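PDB 5B82: Tll0287 protein from Thermosynechococcus elongatus, which binds a covalently attached heme c with His/Cys axial ligation in a PAS-like domain and probably serves a redox or sensing role in this cyanobacterium. Local coordinates for residues N110-N115 against F132-V137; V86-L91 against G174-T179. All blocks are in the same frame, centred on the assembly; numbering follows the deposited sequence.

Contact 1 of 2, residues N110-N115 against F132-V137. With HEC (heme c), chain B.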
loop_
_atom_site.group_PDB
_atom_site.type_symbol
_atom_site.label_atom_id
_atom_site.label_comp_id
_atom_site.label_asym_id
_atom_site.label_seq_id
_atom_site.Cartn_x
_atom_site.Cartn_y
_atom_site.Cartn_z
ATOM N N ASN A 110 1.725 -10.726 -8.679
ATOM C CA ASN A 110 1.364 -12.082 -9.068
ATOM C C ASN A 110 1.616 -13.117 -7.971
ATOM O O ASN A 110 0.776 -13.991 -7.753
ATOM C CB ASN A 110 2.073 -12.501 -10.357
ATOM C CG ASN A 110 1.269 -12.174 -11.598
ATOM O OD1 ASN A 110 0.061 -12.402 -11.643
ATOM N ND2 ASN A 110 1.936 -11.636 -12.615
ATOM N N GLN A 111 2.765 -13.038 -7.298
ATOM C CA GLN A 111 3.074 -13.982 -6.224
ATOM C C GLN A 111 2.022 -13.879 -5.122
ATOM O O GLN A 111 1.496 -14.889 -4.661
ATOM C CB GLN A 111 4.479 -13.757 -5.657
ATOM C CG GLN A 111 5.583 -14.533 -6.393
ATOM C CD GLN A 111 6.989 -14.239 -5.874
ATOM O OE1 GLN A 111 7.801 -13.623 -6.567
ATOM N NE2 GLN A 111 7.286 -14.694 -4.659
ATOM N N PHE A 112 1.718 -12.653 -4.714
ATOM C CA PHE A 112 0.671 -12.456 -3.710
ATOM C C PHE A 112 -0.677 -13.010 -4.182
ATOM O O PHE A 112 -1.368 -13.741 -3.452
ATOM C CB PHE A 112 0.583 -10.975 -3.324
ATOM C CG PHE A 112 1.781 -10.486 -2.544
ATOM C CD1 PHE A 112 2.263 -11.223 -1.466
ATOM C CD2 PHE A 112 2.443 -9.322 -2.905
ATOM C CE1 PHE A 112 3.362 -10.794 -0.738
ATOM C CE2 PHE A 112 3.555 -8.873 -2.185
ATOM C CZ PHE A 112 4.021 -9.611 -1.107
ATOM N N ASP A 113 -1.034 -12.703 -5.422
ATOM C CA ASP A 113 -2.316 -13.125 -5.976
ATOM C C ASP A 113 -2.447 -14.638 -6.040
ATOM O O ASP A 113 -3.538 -15.175 -5.870
ATOM C CB ASP A 113 -2.529 -12.518 -7.368
ATOM C CG ASP A 113 -3.922 -12.768 -7.910
ATOM O OD1 ASP A 113 -4.884 -12.142 -7.405
ATOM O OD2 ASP A 113 -4.051 -13.577 -8.850
ATOM N N ASN A 114 -1.338 -15.326 -6.280
ATOM C CA ASN A 114 -1.376 -16.776 -6.456
ATOM C C ASN A 114 -1.229 -17.585 -5.174
ATOM O O ASN A 114 -1.464 -18.794 -5.172
ATOM C CB ASN A 114 -0.328 -17.222 -7.478
ATOM C CG ASN A 114 -0.725 -16.880 -8.897
ATOM O OD1 ASN A 114 -1.910 -16.837 -9.225
ATOM N ND2 ASN A 114 0.267 -16.631 -9.752
ATOM N N ASN A 115 -0.835 -16.919 -4.092
ATOM C CA ASN A 115 -0.720 -17.567 -2.790
ATOM C C ASN A 115 -1.325 -16.697 -1.688
ATOM O O ASN A 115 -0.664 -15.817 -1.157
ATOM C CB ASN A 115 0.744 -17.877 -2.479
ATOM C CG ASN A 115 0.921 -18.635 -1.169
ATOM O OD1 ASN A 115 -0.052 -19.036 -0.524
ATOM N ND2 ASN A 115 2.173 -18.848 -0.780
ATOM N N PHE A 132 8.704 -6.980 -0.268
ATOM C CA PHE A 132 7.326 -6.723 -0.643
ATOM C C PHE A 132 6.427 -7.289 0.445
ATOM O O PHE A 132 6.679 -8.366 0.954
ATOM C CB PHE A 132 6.987 -7.401 -1.965
ATOM C CG PHE A 132 7.886 -6.971 -3.110
ATOM C CD1 PHE A 132 7.571 -5.862 -3.871
ATOM C CD2 PHE A 132 9.034 -7.685 -3.408
ATOM C CE1 PHE A 132 8.408 -5.448 -4.929
ATOM C CE2 PHE A 132 9.873 -7.289 -4.468
ATOM C CZ PHE A 132 9.554 -6.174 -5.220
ATOM N N ARG A 133 5.371 -6.562 0.770
ATOM C CA ARG A 133 4.446 -7.024 1.798
ATOM C C ARG A 133 3.031 -6.774 1.307
ATOM O O ARG A 133 2.661 -5.645 0.972
ATOM C CB ARG A 133 4.742 -6.330 3.136
ATOM C CG ARG A 133 4.101 -7.021 4.389
ATOM C CD ARG A 133 2.766 -6.425 4.736
ATOM N NE ARG A 133 2.243 -6.960 6.002
ATOM C CZ ARG A 133 1.381 -7.969 6.089
ATOM N NH1 ARG A 133 0.934 -8.558 4.981
ATOM N NH2 ARG A 133 0.951 -8.385 7.281
ATOM N N ARG A 134 2.236 -7.834 1.239
ATOM C CA ARG A 134 0.883 -7.702 0.705
ATOM C C ARG A 134 -0.010 -6.800 1.564
ATOM O O ARG A 134 0.161 -6.693 2.781
ATOM C CB ARG A 134 0.229 -9.081 0.492
ATOM C CG ARG A 134 -0.674 -9.541 1.619
ATOM C CD ARG A 134 -1.112 -11.011 1.458
ATOM N NE ARG A 134 -2.231 -11.210 0.541
ATOM C CZ ARG A 134 -2.248 -12.119 -0.433
ATOM N NH1 ARG A 134 -1.196 -12.907 -0.628
ATOM N NH2 ARG A 134 -3.317 -12.243 -1.211
ATOM N N ILE A 135 -0.947 -6.138 0.900
ATOM C CA ILE A 135 -1.993 -5.370 1.561
ATOM C C ILE A 135 -3.335 -5.992 1.186
ATOM O O ILE A 135 -3.675 -6.081 0.003
ATOM C CB ILE A 135 -1.994 -3.910 1.090
ATOM C CG1 ILE A 135 -0.663 -3.243 1.425
ATOM C CG2 ILE A 135 -3.141 -3.133 1.743
ATOM C CD1 ILE A 135 -0.379 -1.980 0.636
ATOM N N ASP A 136 -4.098 -6.425 2.180
ATOM C CA ASP A 136 -5.404 -6.998 1.902
ATOM C C ASP A 136 -6.512 -5.998 2.216
ATOM O O ASP A 136 -6.289 -5.002 2.901
ATOM C CB ASP A 136 -5.610 -8.306 2.669
ATOM C CG ASP A 136 -4.753 -9.452 2.127
ATOM O OD1 ASP A 136 -4.475 -9.479 0.906
ATOM O OD2 ASP A 136 -4.365 -10.333 2.927
ATOM N N VAL A 137 -7.703 -6.267 1.701
ATOM C CA VAL A 137 -8.843 -5.392 1.928
ATOM C C VAL A 137 -9.619 -5.846 3.160
ATOM O O VAL A 137 -10.047 -6.992 3.216
ATOM C CB VAL A 137 -9.778 -5.411 0.714
ATOM C CG1 VAL A 137 -11.036 -4.604 0.994
ATOM C CG2 VAL A 137 -9.057 -4.881 -0.523
HETATM FE FE HEC B . -6.989 3.740 0.878
HETATM C CHA HEC B . -4.782 4.915 -1.419
HETATM C CHB HEC B . -5.352 0.655 0.792
HETATM C CHC HEC B . -8.988 2.560 3.348
HETATM C CHD HEC B . -8.858 6.617 0.687
HETATM N NA HEC B . -5.407 2.910 -0.171
HETATM C C1A HEC B . -4.554 3.637 -0.976
HETATM C C2A HEC B . -3.398 2.817 -1.284
HETATM C C3A HEC B . -3.570 1.644 -0.662
HETATM C C4A HEC B . -4.827 1.676 0.039
HETATM C CMA HEC B . -2.623 0.433 -0.676
HETATM C CAA HEC B . -2.183 3.235 -2.151
HETATM C CBA HEC B . -2.268 2.677 -3.571
HETATM C CGA HEC B . -3.169 3.537 -4.415
HETATM O O1A HEC B . -4.224 3.035 -4.875
HETATM O O2A HEC B . -2.858 4.741 -4.608
HETATM N NB HEC B . -7.138 1.942 1.851
HETATM C C1B HEC B . -6.348 0.819 1.720
HETATM C C2B HEC B . -6.744 -0.149 2.721
HETATM C C3B HEC B . -7.753 0.375 3.419
HETATM C C4B HEC B . -8.015 1.701 2.896
HETATM C CMB HEC B . -6.131 -1.563 2.898
HETATM C CAB HEC B . -8.506 -0.292 4.594
HETATM C CBB HEC B . -7.566 -0.480 5.814
HETATM N NC HEC B . -8.640 4.446 1.810
HETATM C C1C HEC B . -9.280 3.814 2.851
HETATM C C2C HEC B . -10.217 4.752 3.433
HETATM C C3C HEC B . -10.284 5.822 2.621
HETATM C C4C HEC B . -9.227 5.683 1.636
HETATM C CMC HEC B . -11.265 4.341 4.493
HETATM C CAC HEC B . -11.229 7.048 2.746
HETATM C CBC HEC B . -11.135 7.816 4.085
HETATM N ND HEC B . -6.894 5.458 -0.231
HETATM C C1D HEC B . -7.693 6.581 -0.044
HETATM C C2D HEC B . -7.100 7.702 -0.748
HETATM C C3D HEC B . -5.842 7.148 -1.403
HETATM C C4D HEC B . -5.792 5.760 -1.033
HETATM C CMD HEC B . -7.624 9.150 -0.831
HETATM C CAD HEC B . -4.805 7.905 -2.261
HETATM C CBD HEC B . -3.788 8.442 -1.261
HETATM C CGD HEC B . -2.591 9.050 -1.958
HETATM O O1D HEC B . -2.753 10.062 -2.677
HETATM O O2D HEC B . -1.474 8.517 -1.779
HETATM O O HOH W 1 -4.397 -14.463 -3.143
#
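Phe112 of the helix and Arg134 of the strand carry this contact, in which the end of helix 103-114 packs on the antiparallel sheet of a PAS-like domain. The apolar part is a CH-pi contact: Arg134 CB stands over one face of the Phe112 ring, 3.7 Å from its centroid. Phe132 meets the same ring differently, its O lying in plane at the edge, 3.6 Å from Phe112 CZ, while its CB touches Phe112 CE2.

The polar part gathers on the guanidinium, whose plane is turned 74° from the ring. Arg134 NH1 gives a hydrogen bond to Phe112 O (2.9 Å) and a weak one to Asn115 O, where the chain leaves the helix; a further bond goes to Leu118 O. Phe112 O also accepts from Asn115 N, and the two donors come from opposite faces of the carbonyl plane. A water joins Arg134 NH2 to Asp113 O. A methionine in place of Arg134 would probably leave the carbonyls of Phe112 and Asn115 without this donor and the carboxylate of Asp136 without its charged mate.

That carboxylate helps fix the rotation of the guanidinium. The chain of Arg134 bends at chi3 (-81°), which places NE toward Asp136; in a salt bridge within the strand, Arg134 NE points almost straight (177°) at Asp136 OD1, 2.9 Å away and met on its syn side.

Contact 2 of 2, residues V86-L91 against G174-T179. With HEC (heme c), chain B.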
loop_
_atom_site.group_PDB
_atom_site.type_symbol
_atom_site.label_atom_id
_atom_site.label_comp_id
_atom_site.label_asym_id
_atom_site.label_seq_id
_atom_site.Cartn_x
_atom_site.Cartn_y
_atom_site.Cartn_z
ATOM N N VAL A 86 10.789 3.445 -0.969
ATOM C CA VAL A 86 9.599 2.859 -0.336
ATOM C C VAL A 86 8.389 3.365 -1.084
ATOM O O VAL A 86 8.258 4.569 -1.300
ATOM C CB VAL A 86 9.465 3.280 1.145
ATOM C CG1 VAL A 86 8.195 2.651 1.780
ATOM C CG2 VAL A 86 10.715 2.904 1.912
ATOM N N ARG A 87 7.510 2.457 -1.486
ATOM C CA ARG A 87 6.384 2.834 -2.328
ATOM C C ARG A 87 5.245 1.818 -2.260
ATOM O O ARG A 87 5.472 0.603 -2.285
ATOM C CB ARG A 87 6.848 2.947 -3.778
ATOM C CG ARG A 87 5.836 3.578 -4.714
ATOM C CD ARG A 87 6.482 3.866 -6.071
ATOM N NE ARG A 87 6.719 2.650 -6.845
ATOM C CZ ARG A 87 5.911 2.205 -7.802
ATOM N NH1 ARG A 87 4.803 2.876 -8.108
ATOM N NH2 ARG A 87 6.208 1.093 -8.454
ATOM N N GLN A 88 4.018 2.321 -2.195
ATOM C CA GLN A 88 2.852 1.462 -2.336
ATOM C C GLN A 88 2.639 1.207 -3.814
ATOM O O GLN A 88 2.833 2.098 -4.645
ATOM C CB GLN A 88 1.616 2.129 -1.750
ATOM C CG GLN A 88 1.693 2.330 -0.252
ATOM C CD GLN A 88 0.624 3.280 0.249
ATOM O OE1 GLN A 88 -0.412 2.852 0.762
ATOM N NE2 GLN A 88 0.863 4.579 0.090
ATOM N N VAL A 89 2.263 -0.017 -4.143
ATOM C CA VAL A 89 2.031 -0.393 -5.529
ATOM C C VAL A 89 0.749 -1.197 -5.625
ATOM O O VAL A 89 0.550 -2.135 -4.858
ATOM C CB VAL A 89 3.175 -1.269 -6.063
ATOM C CG1 VAL A 89 2.956 -1.569 -7.545
ATOM C CG2 VAL A 89 4.528 -0.582 -5.833
ATOM N N ALA A 90 -0.119 -0.827 -6.560
ATOM C CA ALA A 90 -1.361 -1.557 -6.770
ATOM C C ALA A 90 -1.753 -1.566 -8.237
ATOM O O ALA A 90 -1.563 -0.579 -8.947
ATOM C CB ALA A 90 -2.488 -0.970 -5.921
ATOM N N LEU A 91 -2.285 -2.698 -8.684
ATOM C CA LEU A 91 -2.850 -2.822 -10.021
ATOM C C LEU A 91 -3.980 -1.809 -10.207
ATOM O O LEU A 91 -4.053 -1.120 -11.226
ATOM C CB LEU A 91 -3.388 -4.236 -10.220
ATOM C CG LEU A 91 -4.286 -4.468 -11.434
ATOM C CD1 LEU A 91 -3.458 -4.705 -12.688
ATOM C CD2 LEU A 91 -5.245 -5.628 -11.174
ATOM N N GLY A 174 -3.072 -4.510 -2.951
ATOM C CA GLY A 174 -1.807 -4.054 -3.497
ATOM C C GLY A 174 -0.714 -4.536 -2.565
ATOM O O GLY A 174 -0.875 -5.552 -1.878
ATOM N N MET A 175 0.394 -3.808 -2.514
ATOM C CA MET A 175 1.533 -4.216 -1.700
ATOM C C MET A 175 2.384 -3.022 -1.324
ATOM O O MET A 175 2.286 -1.964 -1.963
ATOM C CB MET A 175 2.392 -5.221 -2.462
ATOM C CG MET A 175 3.203 -4.609 -3.607
ATOM S SD MET A 175 3.981 -5.883 -4.599
ATOM C CE MET A 175 4.771 -4.855 -5.863
ATOM N N TYR A 176 3.191 -3.172 -0.272
ATOM C CA TYR A 176 4.295 -2.237 -0.032
ATOM C C TYR A 176 5.525 -2.787 -0.738
ATOM O O TYR A 176 5.707 -4.003 -0.796
ATOM C CB TYR A 176 4.608 -2.093 1.457
ATOM C CG TYR A 176 3.407 -1.736 2.300
ATOM C CD1 TYR A 176 2.988 -0.416 2.431
ATOM C CD2 TYR A 176 2.702 -2.718 2.967
ATOM C CE1 TYR A 176 1.878 -0.092 3.200
ATOM C CE2 TYR A 176 1.607 -2.405 3.745
ATOM C CZ TYR A 176 1.196 -1.098 3.851
ATOM O OH TYR A 176 0.095 -0.805 4.615
ATOM N N ALA A 177 6.362 -1.899 -1.270
ATOM C CA ALA A 177 7.607 -2.293 -1.946
ATOM C C ALA A 177 8.764 -1.449 -1.428
ATOM O O ALA A 177 8.716 -0.216 -1.471
ATOM C CB ALA A 177 7.479 -2.116 -3.440
ATOM N N VAL A 178 9.792 -2.106 -0.912
ATOM C CA VAL A 178 10.977 -1.405 -0.436
ATOM C C VAL A 178 12.217 -1.905 -1.159
ATOM O O VAL A 178 12.354 -3.103 -1.395
ATOM C CB VAL A 178 11.182 -1.618 1.070
ATOM C CG1 VAL A 178 12.452 -0.925 1.545
ATOM C CG2 VAL A 178 9.965 -1.131 1.846
ATOM N N THR A 179 13.116 -0.991 -1.513
ATOM C CA THR A 179 14.399 -1.388 -2.068
ATOM C C THR A 179 15.551 -0.831 -1.238
ATOM O O THR A 179 15.610 0.369 -0.960
ATOM C CB THR A 179 14.567 -0.919 -3.524
ATOM O OG1 THR A 179 13.637 -1.613 -4.359
ATOM C CG2 THR A 179 15.988 -1.211 -4.030
HETATM FE FE HEC B . -6.989 3.740 0.878
HETATM C CHA HEC B . -4.782 4.915 -1.419
HETATM C CHB HEC B . -5.352 0.655 0.792
HETATM C CHC HEC B . -8.988 2.560 3.348
HETATM C CHD HEC B . -8.858 6.617 0.687
HETATM N NA HEC B . -5.407 2.910 -0.171
HETATM C C1A HEC B . -4.554 3.637 -0.976
HETATM C C2A HEC B . -3.398 2.817 -1.284
HETATM C C3A HEC B . -3.570 1.644 -0.662
HETATM C C4A HEC B . -4.827 1.676 0.039
HETATM C CMA HEC B . -2.623 0.433 -0.676
HETATM C CAA HEC B . -2.183 3.235 -2.151
HETATM C CBA HEC B . -2.268 2.677 -3.571
HETATM C CGA HEC B . -3.169 3.537 -4.415
HETATM O O1A HEC B . -4.224 3.035 -4.875
HETATM O O2A HEC B . -2.858 4.741 -4.608
HETATM N NB HEC B . -7.138 1.942 1.851
HETATM C C1B HEC B . -6.348 0.819 1.720
HETATM C C2B HEC B . -6.744 -0.149 2.721
HETATM C C3B HEC B . -7.753 0.375 3.419
HETATM C C4B HEC B . -8.015 1.701 2.896
HETATM C CMB HEC B . -6.131 -1.563 2.898
HETATM C CAB HEC B . -8.506 -0.292 4.594
HETATM C CBB HEC B . -7.566 -0.480 5.814
HETATM N NC HEC B . -8.640 4.446 1.810
HETATM C C1C HEC B . -9.280 3.814 2.851
HETATM C C2C HEC B . -10.217 4.752 3.433
HETATM C C3C HEC B . -10.284 5.822 2.621
HETATM C C4C HEC B . -9.227 5.683 1.636
HETATM C CMC HEC B . -11.265 4.341 4.493
HETATM C CAC HEC B . -11.229 7.048 2.746
HETATM C CBC HEC B . -11.135 7.816 4.085
HETATM N ND HEC B . -6.894 5.458 -0.231
HETATM C C1D HEC B . -7.693 6.581 -0.044
HETATM C C2D HEC B . -7.100 7.702 -0.748
HETATM C C3D HEC B . -5.842 7.148 -1.403
HETATM C C4D HEC B . -5.792 5.760 -1.033
HETATM C CMD HEC B . -7.624 9.150 -0.831
HETATM C CAD HEC B . -4.805 7.905 -2.261
HETATM C CBD HEC B . -3.788 8.442 -1.261
HETATM C CGD HEC B . -2.591 9.050 -1.958
HETATM O O1D HEC B . -2.753 10.062 -2.677
HETATM O O2D HEC B . -1.474 8.517 -1.779
#
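Val89 and Met175 face each other as a hydrogen-bonded pair of two antiparallel strands, part of the sheet of this PAS-like domain. Val89 N meets Met175 O at 2.9 Å and 168°, and Met175 N returns a bond to Val89 O; Arg87 and Ala177 repeat the exchange two residues along. CA-H...O contacts, from Gln88 CA to Met175 O between these pairs and from Val86 CA to Ala177 O just beyond them, add to the backbone join.

The packing is tight at the end with Gly174, Val89 and Met175, all buried. Gly174 CA lies 3.3 Å from Val89 O, and a beta carbon on Gly174 would clash. Met175 CG sits between its own N and carbonyl carbon (chi1 73°), and the extended chain beyond lies beside Val89, with CE 3.9 Å from Val89 CB. Gln88 runs beside Tyr176, its amide 12° from the ring plane; Gln88 OE1 borders the heme at CAA, 3.4 Å away, and accepts a bond from Arg45.

Toward the other end the contact is looser and more solvent-facing, Val86, Arg87 and Ala177 being partly exposed. Val86 and Val178 touch through their CG2 atoms at 4.1 Å. Val89 CG2 reaches Ala177 CB at 4.1 Å and lies over one face of the Arg87 guanidinium, whose NH1 hydrogen-bonds to the carbonyls of Asn97 and Ala99 and whose NH2 makes a salt bridge with Asp105.

Helix 103-114 covers Met175, whereas helix 28-49 packs on Tyr176 and Val178 and helix 69-82 on Val86 and Gln88; strand 128-136 runs along the far side of strand 172-181.

The two contacts, with centres about 10 Å apart, illustrate how one antiparallel sheet can be joined both edgewise and through a helix on its face. Strand 172-181 of contact 2 is the neighbour of strand 128-136 of contact 1, so the pairs meet directly: Arg133 O lies 2.8 Å from Tyr176 N, a probable hydrogen bond, and Ile135 CG1 packs on Tyr176 CE2. Along the chain, contact 1 is nested within the loop that contact 2 closes, helix 103-114 following strand 85-89. Both also touch the heme, at CMA and CMB from Ile135 and Asp136 and at CAA from Gln88, so the shared sheet forms part of the heme pocket.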